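Local coordinates for tail fiber protein (Acinetobacter phage AM24, PDB 5W5P) that probably recognises and degrades the capsular polysaccharide of its Acinetobacter baumannii host as a trimeric tailspike, so that the phage can reach the cell surface, at residues A[208-214]-A[234-239]; A[346-350]-A[380-384]. The contacts are given in a common frame with arbitrary orientation. Residue numbers count along the deposited sequence, not the author numbering.

Contact 1: A[208-214]-A[234-239]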
ATOM      1  N   LEU A 208      -3.395   4.212 -25.225  1.00 36.94           N
ATOM      2  CA  LEU A 208      -4.191   5.306 -25.764  1.00 37.83           C
ATOM      3  C   LEU A 208      -3.721   6.634 -25.193  1.00 39.24           C
ATOM      4  O   LEU A 208      -3.339   6.727 -24.022  1.00 41.09           O
ATOM      5  CB  LEU A 208      -5.675   5.133 -25.439  1.00 38.45           C
ATOM      6  CG  LEU A 208      -6.470   4.152 -26.288  1.00 40.09           C
ATOM      7  CD1 LEU A 208      -7.894   4.091 -25.774  1.00 35.38           C
ATOM      8  CD2 LEU A 208      -6.425   4.558 -27.757  1.00 36.36           C
ATOM      9  N   ARG A 209      -3.778   7.669 -26.026  1.00 37.57           N
ATOM     10  CA  ARG A 209      -3.434   9.032 -25.632  1.00 38.54           C
ATOM     11  C   ARG A 209      -4.687   9.887 -25.775  1.00 40.63           C
ATOM     12  O   ARG A 209      -5.061  10.266 -26.888  1.00 43.71           O
ATOM     13  CB  ARG A 209      -2.296   9.574 -26.487  1.00 42.87           C
ATOM     14  CG  ARG A 209      -0.994   8.805 -26.359  1.00 43.24           C
ATOM     15  CD  ARG A 209       0.049   9.340 -27.320  1.00 40.37           C
ATOM     16  NE  ARG A 209      -0.293   9.048 -28.707  1.00 44.23           N
ATOM     17  CZ  ARG A 209      -0.089   9.882 -29.725  1.00 44.94           C
ATOM     18  NH1 ARG A 209       0.451  11.076 -29.515  1.00 42.70           N
ATOM     19  NH2 ARG A 209      -0.424   9.520 -30.957  1.00 41.73           N
ATOM     20  N   PHE A 210      -5.347  10.180 -24.657  1.00 41.33           N
ATOM     21  CA  PHE A 210      -6.493  11.078 -24.658  1.00 38.60           C
ATOM     22  C   PHE A 210      -5.991  12.505 -24.497  1.00 38.98           C
ATOM     23  O   PHE A 210      -5.178  12.784 -23.615  1.00 44.11           O
ATOM     24  CB  PHE A 210      -7.473  10.711 -23.544  1.00 36.00           C
ATOM     25  CG  PHE A 210      -8.190   9.408 -23.775  1.00 35.67           C
ATOM     26  CD1 PHE A 210      -7.838   8.266 -23.071  1.00 35.06           C
ATOM     27  CD2 PHE A 210      -9.212   9.324 -24.711  1.00 36.06           C
ATOM     28  CE1 PHE A 210      -8.506   7.064 -23.281  1.00 34.88           C
ATOM     29  CE2 PHE A 210      -9.873   8.130 -24.937  1.00 35.85           C
ATOM     30  CZ  PHE A 210      -9.521   6.998 -24.222  1.00 37.84           C
ATOM     31  N   GLN A 211      -6.454  13.399 -25.363  1.00 42.61           N
ATOM     32  CA  GLN A 211      -5.919  14.751 -25.410  1.00 46.88           C
ATOM     33  C   GLN A 211      -7.035  15.754 -25.656  1.00 48.40           C
ATOM     34  O   GLN A 211      -7.920  15.522 -26.485  1.00 48.77           O
ATOM     35  CB  GLN A 211      -4.846  14.881 -26.505  1.00 48.10           C
ATOM     36  CG  GLN A 211      -4.093  16.208 -26.495  1.00 49.23           C
ATOM     37  CD  GLN A 211      -2.803  16.163 -27.302  1.00 49.91           C
ATOM     38  OE1 GLN A 211      -2.278  15.087 -27.598  1.00 48.22           O
ATOM     39  NE2 GLN A 211      -2.285  17.337 -27.663  1.00 49.08           N
ATOM     40  N   GLY A 212      -6.989  16.867 -24.917  1.00 44.82           N
ATOM     41  CA  GLY A 212      -7.846  18.003 -25.168  1.00 41.86           C
ATOM     42  C   GLY A 212      -7.010  19.202 -25.593  1.00 45.54           C
ATOM     43  O   GLY A 212      -5.779  19.199 -25.490  1.00 47.51           O
ATOM     44  N   ASP A 213      -7.698  20.234 -26.084  1.00 48.12           N
ATOM     45  CA  ASP A 213      -7.023  21.458 -26.496  1.00 53.04           C
ATOM     46  C   ASP A 213      -6.826  22.447 -25.351  1.00 57.62           C
ATOM     47  O   ASP A 213      -6.119  23.445 -25.529  1.00 63.40           O
ATOM     48  CB  ASP A 213      -7.794  22.141 -27.635  1.00 53.16           C
ATOM     49  CG  ASP A 213      -9.259  22.350 -27.316  1.00 54.03           C
ATOM     50  OD1 ASP A 213      -9.662  22.120 -26.160  1.00 56.31           O
ATOM     51  OD2 ASP A 213     -10.017  22.741 -28.225  1.00 56.56           O
ATOM     52  N   GLY A 214      -7.429  22.200 -24.189  1.00 55.29           N
ATOM     53  CA  GLY A 214      -7.277  23.077 -23.049  1.00 59.24           C
ATOM     54  C   GLY A 214      -8.109  24.338 -23.084  1.00 58.85           C
ATOM     55  O   GLY A 214      -8.171  25.045 -22.070  1.00 60.99           O
ATOM     56  N   GLY A 234      -2.759   4.785 -19.669  1.00 39.53           N
ATOM     57  CA  GLY A 234      -3.039   5.808 -20.657  1.00 36.89           C
ATOM     58  C   GLY A 234      -2.315   7.118 -20.435  1.00 38.05           C
ATOM     59  O   GLY A 234      -1.871   7.416 -19.322  1.00 41.25           O
ATOM     60  N   ARG A 235      -2.176   7.899 -21.503  1.00 38.00           N
ATOM     61  CA  ARG A 235      -1.665   9.261 -21.437  1.00 39.07           C
ATOM     62  C   ARG A 235      -2.839  10.223 -21.553  1.00 41.52           C
ATOM     63  O   ARG A 235      -3.716  10.039 -22.405  1.00 45.45           O
ATOM     64  CB  ARG A 235      -0.647   9.527 -22.550  1.00 36.17           C
ATOM     65  CG  ARG A 235       0.434  10.548 -22.183  1.00 37.75           C
ATOM     66  CD  ARG A 235      -0.078  11.982 -22.242  1.00 37.01           C
ATOM     67  NE  ARG A 235       1.002  12.958 -22.114  1.00 37.67           N
ATOM     68  CZ  ARG A 235       1.627  13.256 -20.976  1.00 42.20           C
ATOM     69  NH1 ARG A 235       1.277  12.671 -19.838  1.00 40.85           N
ATOM     70  NH2 ARG A 235       2.602  14.153 -20.972  1.00 38.25           N
ATOM     71  N   TYR A 236      -2.856  11.240 -20.693  1.00 39.77           N
ATOM     72  CA  TYR A 236      -3.915  12.242 -20.677  1.00 35.66           C
ATOM     73  C   TYR A 236      -3.268  13.615 -20.675  1.00 40.18           C
ATOM     74  O   TYR A 236      -2.505  13.942 -19.760  1.00 38.60           O
ATOM     75  CB  TYR A 236      -4.828  12.075 -19.461  1.00 35.04           C
ATOM     76  CG  TYR A 236      -5.548  10.753 -19.428  1.00 34.52           C
ATOM     77  CD1 TYR A 236      -4.920   9.609 -18.953  1.00 34.08           C
ATOM     78  CD2 TYR A 236      -6.855  10.647 -19.867  1.00 39.62           C
ATOM     79  CE1 TYR A 236      -5.578   8.400 -18.919  1.00 38.12           C
ATOM     80  CE2 TYR A 236      -7.523   9.441 -19.840  1.00 39.69           C
ATOM     81  CZ  TYR A 236      -6.882   8.323 -19.367  1.00 38.43           C
ATOM     82  OH  TYR A 236      -7.546   7.123 -19.349  1.00 40.49           O
ATOM     83  N   LEU A 237      -3.575  14.412 -21.692  1.00 37.07           N
ATOM     84  CA  LEU A 237      -2.941  15.705 -21.900  1.00 37.92           C
ATOM     85  C   LEU A 237      -4.026  16.752 -22.096  1.00 46.84           C
ATOM     86  O   LEU A 237      -4.854  16.629 -23.006  1.00 48.23           O
ATOM     87  CB  LEU A 237      -1.995  15.652 -23.105  1.00 38.63           C
ATOM     88  CG  LEU A 237      -1.249  16.925 -23.509  1.00 41.30           C
ATOM     89  CD1 LEU A 237      -0.485  17.521 -22.328  1.00 39.69           C
ATOM     90  CD2 LEU A 237      -0.313  16.625 -24.666  1.00 40.40           C
ATOM     91  N   ARG A 238      -4.023  17.769 -21.230  1.00 38.67           N
ATOM     92  CA  ARG A 238      -4.960  18.895 -21.298  1.00 39.34           C
ATOM     93  C   ARG A 238      -6.409  18.412 -21.327  1.00 38.97           C
ATOM     94  O   ARG A 238      -7.250  18.931 -22.067  1.00 39.65           O
ATOM     95  CB  ARG A 238      -4.648  19.801 -22.493  1.00 40.58           C
ATOM     96  CG  ARG A 238      -3.240  20.386 -22.449  1.00 42.33           C
ATOM     97  CD  ARG A 238      -2.993  21.375 -23.569  1.00 43.76           C
ATOM     98  NE  ARG A 238      -1.599  21.812 -23.610  1.00 45.15           N
ATOM     99  CZ  ARG A 238      -0.639  21.191 -24.293  1.00 50.85           C
ATOM    100  NH1 ARG A 238      -0.922  20.103 -24.996  1.00 49.99           N
ATOM    101  NH2 ARG A 238       0.604  21.661 -24.282  1.00 51.96           N
ATOM    102  N   ILE A 239      -6.702  17.416 -20.491  1.00 37.96           N
ATOM    103  CA  ILE A 239      -8.043  16.864 -20.337  1.00 42.99           C
ATOM    104  C   ILE A 239      -8.703  17.527 -19.137  1.00 42.17           C
ATOM    105  O   ILE A 239      -8.125  17.572 -18.045  1.00 43.26           O
ATOM    106  CB  ILE A 239      -7.996  15.334 -20.181  1.00 41.00           C
ATOM    107  CG1 ILE A 239      -7.454  14.703 -21.468  1.00 38.48           C
ATOM    108  CG2 ILE A 239      -9.366  14.775 -19.776  1.00 38.63           C
ATOM    109  CD1 ILE A 239      -8.495  14.539 -22.560  1.00 37.27           C
TER
HETATM  110  O   HOH W   1      -3.408  19.733 -26.419  1.00 33.80           O
HETATM  111  O   HOH W   2      -9.797  20.054 -23.222  1.00 44.68           O
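Four backbone hydrogen bonds join 208-214 to 234-239: Arg235 N to Leu208 O (3.0 Å), Phe210 N to Arg235 O (2.8 Å), Leu237 N to Phe210 O (3.0 Å) and Gly212 N to Leu237 O (2.9 Å). Phe210 bonds through N and O to Arg235 and Leu237, which flank its register partner Tyr236 and likewise each use both N and O, the parallel pattern; the short strands run 4.7 Å apart at 14°. Beyond them a water accepts from Gln211 NE2 and Arg238 NH1 and donates to Gly212 O, bridging the segments at the strand ends. A CB on Gly212 would clash with Arg238 O.

Arg209, Phe210 and Gln211 lie in register with Arg235, Tyr236 and Leu237. Phe210 lies beside Tyr236 on one face, their rings nearly parallel but slid apart (ring centroids 5.5 Å apart, Phe210 CD1 to Tyr236 CE2 3.5 Å), and Ile239 CD1 reaches Phe210 CB at 4.1 Å; Val220 of strand 219-222 packs against all three. On the other face Arg209 CG meets Arg235 CB at 3.9 Å and Gln211 CD meets Leu237 CD2 at 3.7 Å. Both guanidinium groups are engaged by a second subunit, Arg209 with its Asp161 O and Arg235 with its Gly160 O. In-register parallel strands on successive coils, with side chains side by side on each face, mark a right-handed beta-helix, here trimeric as in other phage tailspikes.

Contact 2: A[346-350]-A[380-384]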
ATOM      1  N   LEU A 346      -4.515  25.851  -5.542  1.00 47.74           N
ATOM      2  CA  LEU A 346      -3.586  25.866  -4.416  1.00 45.52           C
ATOM      3  C   LEU A 346      -3.271  27.264  -3.891  1.00 46.26           C
ATOM      4  O   LEU A 346      -3.218  27.423  -2.659  1.00 44.91           O
ATOM      5  CB  LEU A 346      -2.291  25.133  -4.792  1.00 43.33           C
ATOM      6  CG  LEU A 346      -1.517  24.502  -3.634  1.00 41.24           C
ATOM      7  CD1 LEU A 346      -0.780  23.271  -4.110  1.00 37.34           C
ATOM      8  CD2 LEU A 346      -0.551  25.496  -3.006  1.00 42.02           C
ATOM      9  N   PRO A 347      -3.032  28.289  -4.718  1.00 43.89           N
ATOM     10  CA  PRO A 347      -2.788  29.625  -4.149  1.00 42.32           C
ATOM     11  C   PRO A 347      -3.962  30.187  -3.360  1.00 42.67           C
ATOM     12  O   PRO A 347      -3.753  31.070  -2.519  1.00 56.28           O
ATOM     13  CB  PRO A 347      -2.478  30.480  -5.382  1.00 43.47           C
ATOM     14  CG  PRO A 347      -1.964  29.511  -6.382  1.00 42.82           C
ATOM     15  CD  PRO A 347      -2.772  28.269  -6.170  1.00 43.38           C
ATOM     16  N   THR A 348      -5.183  29.703  -3.586  1.00 42.28           N
ATOM     17  CA  THR A 348      -6.330  30.194  -2.830  1.00 44.85           C
ATOM     18  C   THR A 348      -6.639  29.315  -1.617  1.00 42.27           C
ATOM     19  O   THR A 348      -6.792  29.825  -0.504  1.00 43.78           O
ATOM     20  CB  THR A 348      -7.560  30.300  -3.735  1.00 48.70           C
ATOM     21  OG1 THR A 348      -7.317  31.271  -4.760  1.00 53.63           O
ATOM     22  CG2 THR A 348      -8.776  30.732  -2.928  1.00 43.60           C
ATOM     23  N   LEU A 349      -6.735  27.998  -1.813  1.00 40.79           N
ATOM     24  CA  LEU A 349      -6.984  27.097  -0.692  1.00 41.63           C
ATOM     25  C   LEU A 349      -5.766  26.944   0.208  1.00 39.99           C
ATOM     26  O   LEU A 349      -5.925  26.626   1.390  1.00 39.02           O
ATOM     27  CB  LEU A 349      -7.427  25.728  -1.208  1.00 43.80           C
ATOM     28  CG  LEU A 349      -8.678  25.759  -2.090  1.00 45.34           C
ATOM     29  CD1 LEU A 349      -9.078  24.355  -2.505  1.00 45.82           C
ATOM     30  CD2 LEU A 349      -9.825  26.463  -1.367  1.00 42.84           C
ATOM     31  N   LYS A 350      -4.565  27.174  -0.328  1.00 40.21           N
ATOM     32  CA  LYS A 350      -3.312  27.114   0.426  1.00 40.62           C
ATOM     33  C   LYS A 350      -3.144  25.762   1.117  1.00 38.29           C
ATOM     34  O   LYS A 350      -2.861  25.675   2.313  1.00 42.27           O
ATOM     35  CB  LYS A 350      -3.213  28.270   1.424  1.00 42.89           C
ATOM     36  CG  LYS A 350      -3.116  29.624   0.758  1.00 41.49           C
ATOM     37  CD  LYS A 350      -2.995  30.729   1.783  1.00 44.70           C
ATOM     38  CE  LYS A 350      -2.873  32.088   1.119  1.00 47.58           C
ATOM     39  NZ  LYS A 350      -1.725  32.143   0.177  1.00 51.26           N
ATOM     40  N   TYR A 380       5.312  28.613   0.171  1.00 42.21           N
ATOM     41  CA  TYR A 380       4.516  28.050   1.252  1.00 46.60           C
ATOM     42  C   TYR A 380       5.359  27.544   2.413  1.00 45.35           C
ATOM     43  O   TYR A 380       4.815  26.950   3.349  1.00 46.86           O
ATOM     44  CB  TYR A 380       3.612  26.945   0.705  1.00 43.20           C
ATOM     45  CG  TYR A 380       2.738  27.483  -0.388  1.00 43.67           C
ATOM     46  CD1 TYR A 380       1.704  28.363  -0.094  1.00 41.03           C
ATOM     47  CD2 TYR A 380       2.970  27.159  -1.715  1.00 46.75           C
ATOM     48  CE1 TYR A 380       0.910  28.886  -1.083  1.00 42.92           C
ATOM     49  CE2 TYR A 380       2.177  27.679  -2.716  1.00 51.56           C
ATOM     50  CZ  TYR A 380       1.149  28.547  -2.392  1.00 48.98           C
ATOM     51  OH  TYR A 380       0.350  29.071  -3.383  1.00 54.91           O
ATOM     52  N   LYS A 381       6.670  27.778   2.382  1.00 43.60           N
ATOM     53  CA  LYS A 381       7.497  27.441   3.533  1.00 46.55           C
ATOM     54  C   LYS A 381       7.222  28.361   4.717  1.00 46.27           C
ATOM     55  O   LYS A 381       7.243  27.904   5.864  1.00 45.08           O
ATOM     56  CB  LYS A 381       8.976  27.488   3.145  1.00 46.29           C
ATOM     57  CG  LYS A 381       9.378  26.390   2.176  1.00 43.51           C
ATOM     58  CD  LYS A 381      10.810  26.557   1.719  1.00 42.88           C
ATOM     59  CE  LYS A 381      11.199  25.467   0.733  1.00 42.47           C
ATOM     60  NZ  LYS A 381      12.582  25.683   0.228  1.00 46.05           N
ATOM     61  N   ALA A 382       6.940  29.643   4.461  1.00 45.02           N
ATOM     62  CA  ALA A 382       6.735  30.636   5.513  1.00 44.85           C
ATOM     63  C   ALA A 382       5.322  31.212   5.530  1.00 46.64           C
ATOM     64  O   ALA A 382       5.074  32.196   6.237  1.00 48.91           O
ATOM     65  CB  ALA A 382       7.751  31.771   5.374  1.00 45.27           C
ATOM     66  N   ASP A 383       4.397  30.631   4.773  1.00 45.32           N
ATOM     67  CA  ASP A 383       3.011  31.086   4.730  1.00 44.66           C
ATOM     68  C   ASP A 383       2.265  30.518   5.931  1.00 46.60           C
ATOM     69  O   ASP A 383       1.935  29.326   5.951  1.00 41.37           O
ATOM     70  CB  ASP A 383       2.366  30.642   3.417  1.00 45.57           C
ATOM     71  CG  ASP A 383       1.013  31.287   3.168  1.00 45.45           C
ATOM     72  OD1 ASP A 383       0.365  31.744   4.135  1.00 46.75           O
ATOM     73  OD2 ASP A 383       0.588  31.321   1.992  1.00 47.16           O
ATOM     74  N   VAL A 384       1.978  31.370   6.924  1.00 47.07           N
ATOM     75  CA  VAL A 384       1.334  30.908   8.154  1.00 42.59           C
ATOM     76  C   VAL A 384      -0.064  30.366   7.897  1.00 47.57           C
ATOM     77  O   VAL A 384      -0.604  29.636   8.734  1.00 45.25           O
ATOM     78  CB  VAL A 384       1.288  32.030   9.221  1.00 43.59           C
ATOM     79  CG1 VAL A 384       2.665  32.645   9.419  1.00 44.39           C
ATOM     80  CG2 VAL A 384       0.260  33.101   8.863  1.00 44.47           C
TER
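Leu346 lays its CD2 methyl over one face of the Tyr380 ring, 3.9 Å from the ring centroid and 30° off the normal, a CH-pi contact whose closest approach is Leu346 CD2 to Tyr380 CE2 at 3.5 Å. The phenol reaches on to the next residue of the short helix 346-349, bringing Tyr380 OH within 3.3 Å of Pro347 CA; the hydroxyl itself is hydrogen-bonded to Asn342 OD1. Tyr386 meets the same ring, with the planes at about 35°.

Lys350 follows the helix. Its N still bonds back to Leu346 O (2.7 Å), completing a helical turn, but its positive phi takes the chain out of the helix. The side chain extends through two trans torsions before its last one bends, and Lys350 NZ forms a salt bridge with Asp383 OD2 at 3.1 Å, passing the edge of the Tyr380 ring. The other carboxylate oxygen, OD1, accepts from Asn385 N.

The contact thus joins this helical turn to the loop before strand 389-390 by two unlike halves: a buried aliphatic-aromatic overlap and, beside it, one ion pair between partly exposed residues. With no backbone hydrogen bond across, the join rests mainly on side chains and does not extend a sheet.

In the fold
From the N terminus, the chain enters the parallel beta-helix and runs through strand 209-211, then passes through strands 219-222, 226-227 and 229-232 before contact 1 closes one coil at strand 235-237. Several more coils follow before contact 2 opens at helix 346-349, an excursion between strands 331-339 and 353-354. It closes after strand 365-375, in the loop leading to strand 389-390. The two loops therefore lie in series, neither enclosing nor crossing the other, with centres 29 Å apart and nearest atoms about 15 Å apart. Contact 1 joins neighbouring strands of the sheet beside a second subunit, whereas contact 2 joins connecting segments further along the same chain.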